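Local coordinates for IPT/TIG domain-containing protein BACOVA_02650 (Bacteroides ovatus, PDB 5E7H) that binds polysaccharide at the cell surface and probably captures xyloglucan before its transport into the periplasm for degradation, at residues I150-L162 / S215-L227. Residues are numbered along the deposited sequence; the frame is centred on the assembly and turned at random.
Sequences IIPGNIPIDDLKL and SSVVADATYQDFL. With NA (sodium ion), chain J.
Ser215 meets residues 150-162 partly through water: its N donates to a water that in turn donates to Ile157 O, while CG2 of Ile157 lies 3.7 Å from that same N. A second water joins Ser215 OG to Asp158 OD1. Val218 CG1 packs against both branches of Ile157, 4.0 Å from each of CG2 and CD1, and Asp220 sets its carbonyl O 3.2 Å from Ile157 CG1, its carboxylate being paired with Arg229. Ala221 O takes the straight bond from Ile157 N (3.0 Å), 33° out of the carbonyl plane, plus a water held by Asp158 N. With CG2 anti to the backbone N and CG1 beside it (chi1 -64°), Ile157 runs CD1 past Thr222 O to the edge of the Tyr223 ring and to Phe226 CB; an alanine here would probably open a gap among Val218, Tyr223 and Phe226 and lose the contact with Ser215. Thr222 bridges to Pro156 and brings CB 3.4 Å from Gly153 O. Thr222 N donates to Asp225 OD2 and Asp225 N, weakly, to Thr222 OG1, a capping box. Tyr223 N bonds to Ile155 O, and the ring, swung inward with CG anti to N (chi1 -170°), takes Ile151 CG2 over one face in a CH-pi contact, 4.0 Å from its centroid; Leu160 CD1 approaches obliquely, and OH is hydrogen-bonded to Val146 O. Gln224 N uses an in-plane lone pair of Gly153 O (2.8 Å). Leu227 O, with Asn230 OD1, binds a sodium ion. Three backbone bonds thus tie the capped start of helix 223-227 to the type I turn 152-155 and the loop entering strand 160-168 of the xyloglucan-binding domain.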
ATOM      1  N   ILE A 150     -10.734  -5.805  15.393  1.00 16.28           N
ATOM      2  CA  ILE A 150      -9.448  -5.218  15.025  1.00 17.67           C
ATOM      3  C   ILE A 150      -9.550  -3.693  15.083  1.00 20.36           C
ATOM      4  O   ILE A 150      -8.719  -3.041  15.712  1.00 19.71           O
ATOM      5  CB  ILE A 150      -9.003  -5.647  13.624  1.00 18.34           C
ATOM      6  CG1 ILE A 150      -8.934  -7.174  13.505  1.00 29.30           C
ATOM      7  CG2 ILE A 150      -7.668  -4.982  13.260  1.00 21.83           C
ATOM      8  CD1 ILE A 150      -7.888  -7.797  14.345  1.00 33.68           C
ATOM      9  N   ILE A 151     -10.571  -3.126  14.436  1.00 14.93           N
ATOM     10  CA  ILE A 151     -10.853  -1.695  14.526  1.00 15.98           C
ATOM     11  C   ILE A 151     -12.219  -1.499  15.192  1.00 16.84           C
ATOM     12  O   ILE A 151     -13.259  -1.692  14.564  1.00 16.51           O
ATOM     13  CB  ILE A 151     -10.844  -0.999  13.147  1.00 13.94           C
ATOM     14  CG1 ILE A 151      -9.488  -1.197  12.466  1.00 14.88           C
ATOM     15  CG2 ILE A 151     -11.187   0.481  13.326  1.00 14.28           C
ATOM     16  CD1 ILE A 151      -9.441  -0.637  11.050  1.00 16.04           C
ATOM     17  N   PRO A 152     -12.237  -1.101  16.463  1.00 14.96           N
ATOM     18  CA  PRO A 152     -13.528  -0.914  17.120  1.00 15.33           C
ATOM     19  C   PRO A 152     -14.430   0.083  16.413  1.00 16.57           C
ATOM     20  O   PRO A 152     -13.962   1.026  15.760  1.00 16.15           O
ATOM     21  CB  PRO A 152     -13.145  -0.392  18.509  1.00 19.00           C
ATOM     22  CG  PRO A 152     -11.762  -0.961  18.748  1.00 20.09           C
ATOM     23  CD  PRO A 152     -11.114  -0.974  17.404  1.00 15.49           C
ATOM     24  N   GLY A 153     -15.732  -0.122  16.554  1.00 17.32           N
ATOM     25  CA  GLY A 153     -16.681   0.766  15.905  1.00 18.05           C
ATOM     26  C   GLY A 153     -16.540   2.216  16.315  1.00 16.31           C
ATOM     27  O   GLY A 153     -16.859   3.112  15.522  1.00 15.73           O
ATOM     28  N   ASN A 154     -16.076   2.467  17.537  1.00 17.47           N
ATOM     29  CA  ASN A 154     -16.028   3.842  18.000  1.00 17.90           C
ATOM     30  C   ASN A 154     -14.753   4.597  17.603  1.00 17.63           C
ATOM     31  O   ASN A 154     -14.591   5.768  17.995  1.00 21.45           O
ATOM     32  CB  ASN A 154     -16.238   3.917  19.515  1.00 18.05           C
ATOM     33  CG  ASN A 154     -15.128   3.258  20.333  1.00 20.54           C
ATOM     34  OD1 ASN A 154     -14.094   2.860  19.830  1.00 22.56           O
ATOM     35  ND2 ASN A 154     -15.353   3.187  21.640  1.00 23.17           N
ATOM     36  N   ILE A 155     -13.890   3.982  16.805  1.00 17.28           N
ATOM     37  CA  ILE A 155     -12.724   4.716  16.315  1.00 17.40           C
ATOM     38  C   ILE A 155     -13.138   5.789  15.308  1.00 16.87           C
ATOM     39  O   ILE A 155     -13.826   5.508  14.338  1.00 16.69           O
ATOM     40  CB  ILE A 155     -11.702   3.793  15.666  1.00 17.46           C
ATOM     41  CG1 ILE A 155     -11.255   2.696  16.632  1.00 21.25           C
ATOM     42  CG2 ILE A 155     -10.524   4.591  15.124  1.00 20.24           C
ATOM     43  CD1 ILE A 155     -10.612   3.204  17.919  1.00 23.13           C
ATOM     44  N   PRO A 156     -12.723   7.040  15.519  1.00 16.15           N
ATOM     45  CA  PRO A 156     -13.007   8.053  14.494  1.00 16.77           C
ATOM     46  C   PRO A 156     -12.388   7.766  13.139  1.00 14.97           C
ATOM     47  O   PRO A 156     -11.253   7.275  13.064  1.00 17.46           O
ATOM     48  CB  PRO A 156     -12.387   9.319  15.078  1.00 19.54           C
ATOM     49  CG  PRO A 156     -12.369   9.089  16.533  1.00 21.16           C
ATOM     50  CD  PRO A 156     -12.063   7.629  16.692  1.00 17.88           C
ATOM     51  N   ILE A 157     -13.126   8.062  12.073  1.00 15.34           N
ATOM     52  CA  ILE A 157     -12.596   7.932  10.730  1.00 14.95           C
ATOM     53  C   ILE A 157     -11.329   8.791  10.592  1.00 17.66           C
ATOM     54  O   ILE A 157     -10.392   8.393   9.889  1.00 18.16           O
ATOM     55  CB  ILE A 157     -13.663   8.331   9.676  1.00 16.73           C
ATOM     56  CG1 ILE A 157     -14.850   7.351   9.732  1.00 16.01           C
ATOM     57  CG2 ILE A 157     -13.054   8.451   8.281  1.00 15.72           C
ATOM     58  CD1 ILE A 157     -14.538   5.920   9.421  1.00 16.52           C
ATOM     59  N   ASP A 158     -11.317   9.941  11.271  1.00 18.53           N
ATOM     60  CA  ASP A 158     -10.145  10.830  11.290  1.00 20.95           C
ATOM     61  C   ASP A 158      -8.875  10.150  11.797  1.00 21.87           C
ATOM     62  O   ASP A 158      -7.766  10.643  11.532  1.00 22.78           O
ATOM     63  CB  ASP A 158     -10.411  12.069  12.171  1.00 24.42           C
ATOM     64  CG  ASP A 158     -11.290  13.105  11.493  1.00 52.79           C
ATOM     65  OD1 ASP A 158     -11.298  13.177  10.243  1.00 58.86           O
ATOM     66  OD2 ASP A 158     -11.967  13.866  12.218  1.00 64.65           O
ATOM     67  N   ASP A 159      -9.016   9.046  12.535  1.00 17.56           N
ATOM     68  CA  ASP A 159      -7.858   8.336  13.098  1.00 17.45           C
ATOM     69  C   ASP A 159      -7.431   7.123  12.254  1.00 16.89           C
ATOM     70  O   ASP A 159      -6.579   6.342  12.693  1.00 19.41           O
ATOM     71  CB  ASP A 159      -8.161   7.874  14.522  1.00 17.98           C
ATOM     72  CG  ASP A 159      -8.330   9.026  15.498  1.00 27.46           C
ATOM     73  OD1 ASP A 159      -7.972  10.177  15.161  1.00 30.00           O
ATOM     74  OD2 ASP A 159      -8.820   8.757  16.611  1.00 30.44           O
ATOM     75  N   LEU A 160      -8.021   6.963  11.060  1.00 15.03           N
ATOM     76  CA  LEU A 160      -7.742   5.825  10.177  1.00 14.18           C
ATOM     77  C   LEU A 160      -7.178   6.285   8.832  1.00 14.51           C
ATOM     78  O   LEU A 160      -7.466   7.393   8.368  1.00 16.01           O
ATOM     79  CB  LEU A 160      -9.029   5.007   9.944  1.00 14.46           C
ATOM     80  CG  LEU A 160      -9.641   4.404  11.211  1.00 14.81           C
ATOM     81  CD1 LEU A 160     -10.986   3.768  10.885  1.00 16.26           C
ATOM     82  CD2 LEU A 160      -8.710   3.380  11.839  1.00 16.98           C
ATOM     83  N   LYS A 161      -6.425   5.410   8.185  1.00 14.10           N
ATOM     84  CA  LYS A 161      -5.941   5.669   6.836  1.00 15.32           C
ATOM     85  C   LYS A 161      -6.151   4.470   5.941  1.00 15.63           C
ATOM     86  O   LYS A 161      -6.196   3.320   6.398  1.00 16.19           O
ATOM     87  CB  LYS A 161      -4.461   6.094   6.848  1.00 19.68           C
ATOM     88  CG  LYS A 161      -3.519   5.165   7.526  1.00 22.27           C
ATOM     89  CD  LYS A 161      -2.135   5.823   7.680  1.00 21.40           C
ATOM     90  CE  LYS A 161      -1.196   4.865   8.341  1.00 21.52           C
ATOM     91  NZ  LYS A 161       0.177   5.454   8.481  1.00 24.02           N
ATOM     92  N   LEU A 162      -6.302   4.753   4.656  1.00 14.36           N
ATOM     93  CA  LEU A 162      -6.328   3.738   3.610  1.00 13.06           C
ATOM     94  C   LEU A 162      -4.931   3.633   3.041  1.00 13.67           C
ATOM     95  O   LEU A 162      -4.376   4.633   2.584  1.00 16.31           O
ATOM     96  CB  LEU A 162      -7.312   4.107   2.506  1.00 14.58           C
ATOM     97  CG  LEU A 162      -7.362   3.172   1.309  1.00 15.87           C
ATOM     98  CD1 LEU A 162      -7.980   1.835   1.696  1.00 15.18           C
ATOM     99  CD2 LEU A 162      -8.132   3.811   0.181  1.00 17.48           C
ATOM    100  N   SER A 215     -10.639   9.775   5.848  1.00 15.95           N
ATOM    101  CA  SER A 215     -11.611  10.855   5.702  1.00 17.21           C
ATOM    102  C   SER A 215     -11.640  11.448   4.286  1.00 17.72           C
ATOM    103  O   SER A 215     -12.591  12.166   3.944  1.00 18.74           O
ATOM    104  CB  SER A 215     -11.324  11.964   6.719  1.00 19.67           C
ATOM    105  OG  SER A 215     -10.054  12.562   6.496  1.00 21.80           O
ATOM    106  N   SER A 216     -10.608  11.184   3.483  1.00 17.27           N
ATOM    107  CA  SER A 216     -10.601  11.689   2.106  1.00 17.21           C
ATOM    108  C   SER A 216     -11.470  10.838   1.183  1.00 18.45           C
ATOM    109  O   SER A 216     -11.709  11.246   0.041  1.00 18.54           O
ATOM    110  CB  SER A 216      -9.179  11.778   1.557  1.00 23.56           C
ATOM    111  OG  SER A 216      -8.648  10.508   1.293  1.00 28.85           O
ATOM    112  N   VAL A 217     -11.972   9.695   1.661  1.00 15.62           N
ATOM    113  CA  VAL A 217     -12.897   8.901   0.845  1.00 15.79           C
ATOM    114  C   VAL A 217     -14.154   8.507   1.651  1.00 16.37           C
ATOM    115  O   VAL A 217     -15.132   8.068   1.053  1.00 18.24           O
ATOM    116  CB  VAL A 217     -12.181   7.658   0.141  1.00 36.71           C
ATOM    117  CG1 VAL A 217     -10.715   7.592   0.370  1.00 22.86           C
ATOM    118  CG2 VAL A 217     -12.909   6.337   0.252  1.00 22.61           C
ATOM    119  N   VAL A 218     -14.190   8.807   2.957  1.00 16.93           N
ATOM    120  CA  VAL A 218     -15.307   8.444   3.829  1.00 15.78           C
ATOM    121  C   VAL A 218     -15.759   9.674   4.615  1.00 17.29           C
ATOM    122  O   VAL A 218     -14.928  10.332   5.243  1.00 17.89           O
ATOM    123  CB  VAL A 218     -14.895   7.305   4.807  1.00 16.78           C
ATOM    124  CG1 VAL A 218     -15.963   7.106   5.904  1.00 16.82           C
ATOM    125  CG2 VAL A 218     -14.598   5.997   4.029  1.00 15.55           C
ATOM    126  N   ALA A 219     -17.062   9.968   4.589  1.00 16.60           N
ATOM    127  CA  ALA A 219     -17.608  11.180   5.201  1.00 18.13           C
ATOM    128  C   ALA A 219     -18.125  10.983   6.632  1.00 20.53           C
ATOM    129  O   ALA A 219     -18.436  11.957   7.325  1.00 22.65           O
ATOM    130  CB  ALA A 219     -18.726  11.718   4.347  1.00 20.32           C
ATOM    131  N   ASP A 220     -18.243   9.733   7.058  1.00 19.90           N
ATOM    132  CA  ASP A 220     -18.843   9.397   8.345  1.00 19.17           C
ATOM    133  C   ASP A 220     -17.929   9.725   9.533  1.00 18.63           C
ATOM    134  O   ASP A 220     -16.719   9.883   9.383  1.00 19.14           O
ATOM    135  CB  ASP A 220     -19.212   7.916   8.340  1.00 17.95           C
ATOM    136  CG  ASP A 220     -19.995   7.534   7.098  1.00 20.69           C
ATOM    137  OD1 ASP A 220     -21.209   7.821   7.057  1.00 27.50           O
ATOM    138  OD2 ASP A 220     -19.390   6.999   6.147  1.00 20.61           O
ATOM    139  N   ALA A 221     -18.525   9.838  10.712  1.00 18.11           N
ATOM    140  CA  ALA A 221     -17.794  10.241  11.904  1.00 17.58           C
ATOM    141  C   ALA A 221     -16.916   9.123  12.457  1.00 20.41           C
ATOM    142  O   ALA A 221     -15.726   9.332  12.739  1.00 19.14           O
ATOM    143  CB  ALA A 221     -18.758  10.712  12.952  1.00 20.38           C
ATOM    144  N   THR A 222     -17.500   7.941  12.637  1.00 18.02           N
ATOM    145  CA  THR A 222     -16.779   6.803  13.207  1.00 15.92           C
ATOM    146  C   THR A 222     -16.821   5.589  12.291  1.00 14.41           C
ATOM    147  O   THR A 222     -17.602   5.547  11.330  1.00 15.09           O
ATOM    148  CB  THR A 222     -17.358   6.351  14.547  1.00 17.87           C
ATOM    149  OG1 THR A 222     -18.665   5.805  14.319  1.00 19.08           O
ATOM    150  CG2 THR A 222     -17.469   7.496  15.564  1.00 19.07           C
ATOM    151  N   TYR A 223     -15.982   4.607  12.599  1.00 14.12           N
ATOM    152  CA  TYR A 223     -15.901   3.404  11.806  1.00 13.50           C
ATOM    153  C   TYR A 223     -17.263   2.688  11.806  1.00 14.13           C
ATOM    154  O   TYR A 223     -17.695   2.208  10.754  1.00 15.38           O
ATOM    155  CB  TYR A 223     -14.749   2.515  12.324  1.00 13.78           C
ATOM    156  CG  TYR A 223     -14.438   1.366  11.439  1.00 12.71           C
ATOM    157  CD1 TYR A 223     -14.079   1.550  10.107  1.00 13.33           C
ATOM    158  CD2 TYR A 223     -14.527   0.083  11.920  1.00 12.90           C
ATOM    159  CE1 TYR A 223     -13.823   0.458   9.276  1.00 13.83           C
ATOM    160  CE2 TYR A 223     -14.265  -1.011  11.110  1.00 13.37           C
ATOM    161  CZ  TYR A 223     -13.927  -0.828   9.798  1.00 12.94           C
ATOM    162  OH  TYR A 223     -13.669  -1.898   8.953  1.00 14.30           O
ATOM    163  N   GLN A 224     -17.954   2.645  12.941  1.00 14.61           N
ATOM    164  CA  GLN A 224     -19.277   2.003  12.979  1.00 16.44           C
ATOM    165  C   GLN A 224     -20.270   2.708  12.060  1.00 16.76           C
ATOM    166  O   GLN A 224     -21.115   2.068  11.421  1.00 15.62           O
ATOM    167  CB  GLN A 224     -19.835   1.970  14.397  1.00 16.66           C
ATOM    168  CG  GLN A 224     -21.149   1.162  14.516  1.00 16.70           C
ATOM    169  CD  GLN A 224     -20.945  -0.288  14.128  1.00 16.54           C
ATOM    170  OE1 GLN A 224     -20.615  -1.126  14.961  1.00 19.60           O
ATOM    171  NE2 GLN A 224     -21.163  -0.595  12.852  1.00 16.82           N
ATOM    172  N   ASP A 225     -20.210   4.033  12.001  1.00 16.79           N
ATOM    173  CA  ASP A 225     -21.123   4.763  11.116  1.00 17.50           C
ATOM    174  C   ASP A 225     -20.880   4.394   9.644  1.00 16.34           C
ATOM    175  O   ASP A 225     -21.819   4.234   8.841  1.00 17.95           O
ATOM    176  CB  ASP A 225     -20.953   6.270  11.306  1.00 17.09           C
ATOM    177  CG  ASP A 225     -21.345   6.737  12.690  1.00 23.81           C
ATOM    178  OD1 ASP A 225     -22.337   6.231  13.266  1.00 23.46           O
ATOM    179  OD2 ASP A 225     -20.636   7.622  13.208  1.00 29.27           O
ATOM    180  N   PHE A 226     -19.608   4.272   9.274  1.00 14.48           N
ATOM    181  CA  PHE A 226     -19.193   3.847   7.952  1.00 14.96           C
ATOM    182  C   PHE A 226     -19.723   2.445   7.659  1.00 16.20           C
ATOM    183  O   PHE A 226     -20.321   2.201   6.597  1.00 15.48           O
ATOM    184  CB  PHE A 226     -17.659   3.928   7.879  1.00 14.30           C
ATOM    185  CG  PHE A 226     -17.021   3.151   6.750  1.00 12.64           C
ATOM    186  CD1 PHE A 226     -17.082   3.607   5.446  1.00 15.95           C
ATOM    187  CD2 PHE A 226     -16.326   1.980   7.020  1.00 14.61           C
ATOM    188  CE1 PHE A 226     -16.452   2.879   4.409  1.00 16.14           C
ATOM    189  CE2 PHE A 226     -15.703   1.272   6.008  1.00 15.38           C
ATOM    190  CZ  PHE A 226     -15.772   1.723   4.707  1.00 15.92           C
ATOM    191  N   LEU A 227     -19.542   1.525   8.600  1.00 13.82           N
ATOM    192  CA  LEU A 227     -20.014   0.152   8.396  1.00 14.25           C
ATOM    193  C   LEU A 227     -21.535   0.131   8.226  1.00 14.85           C
ATOM    194  O   LEU A 227     -22.059  -0.677   7.454  1.00 15.27           O
ATOM    195  CB  LEU A 227     -19.598  -0.751   9.546  1.00 14.72           C
ATOM    196  CG  LEU A 227     -18.088  -1.029   9.674  1.00 14.23           C
ATOM    197  CD1 LEU A 227     -17.854  -1.895  10.915  1.00 15.11           C
ATOM    198  CD2 LEU A 227     -17.489  -1.671   8.444  1.00 15.99           C
TER
HETATM  199 NA    NA J 509     -22.945  -3.427   7.125  0.50 57.09          NA
HETATM  200  O   HOH W   1      -8.853  10.073   8.206  1.00 20.06           O
HETATM  201  O   HOH W   2     -13.815  11.302  12.254  1.00 22.53           O
HETATM  202  O   HOH W   3      -8.442  12.849   8.718  1.00 32.36           O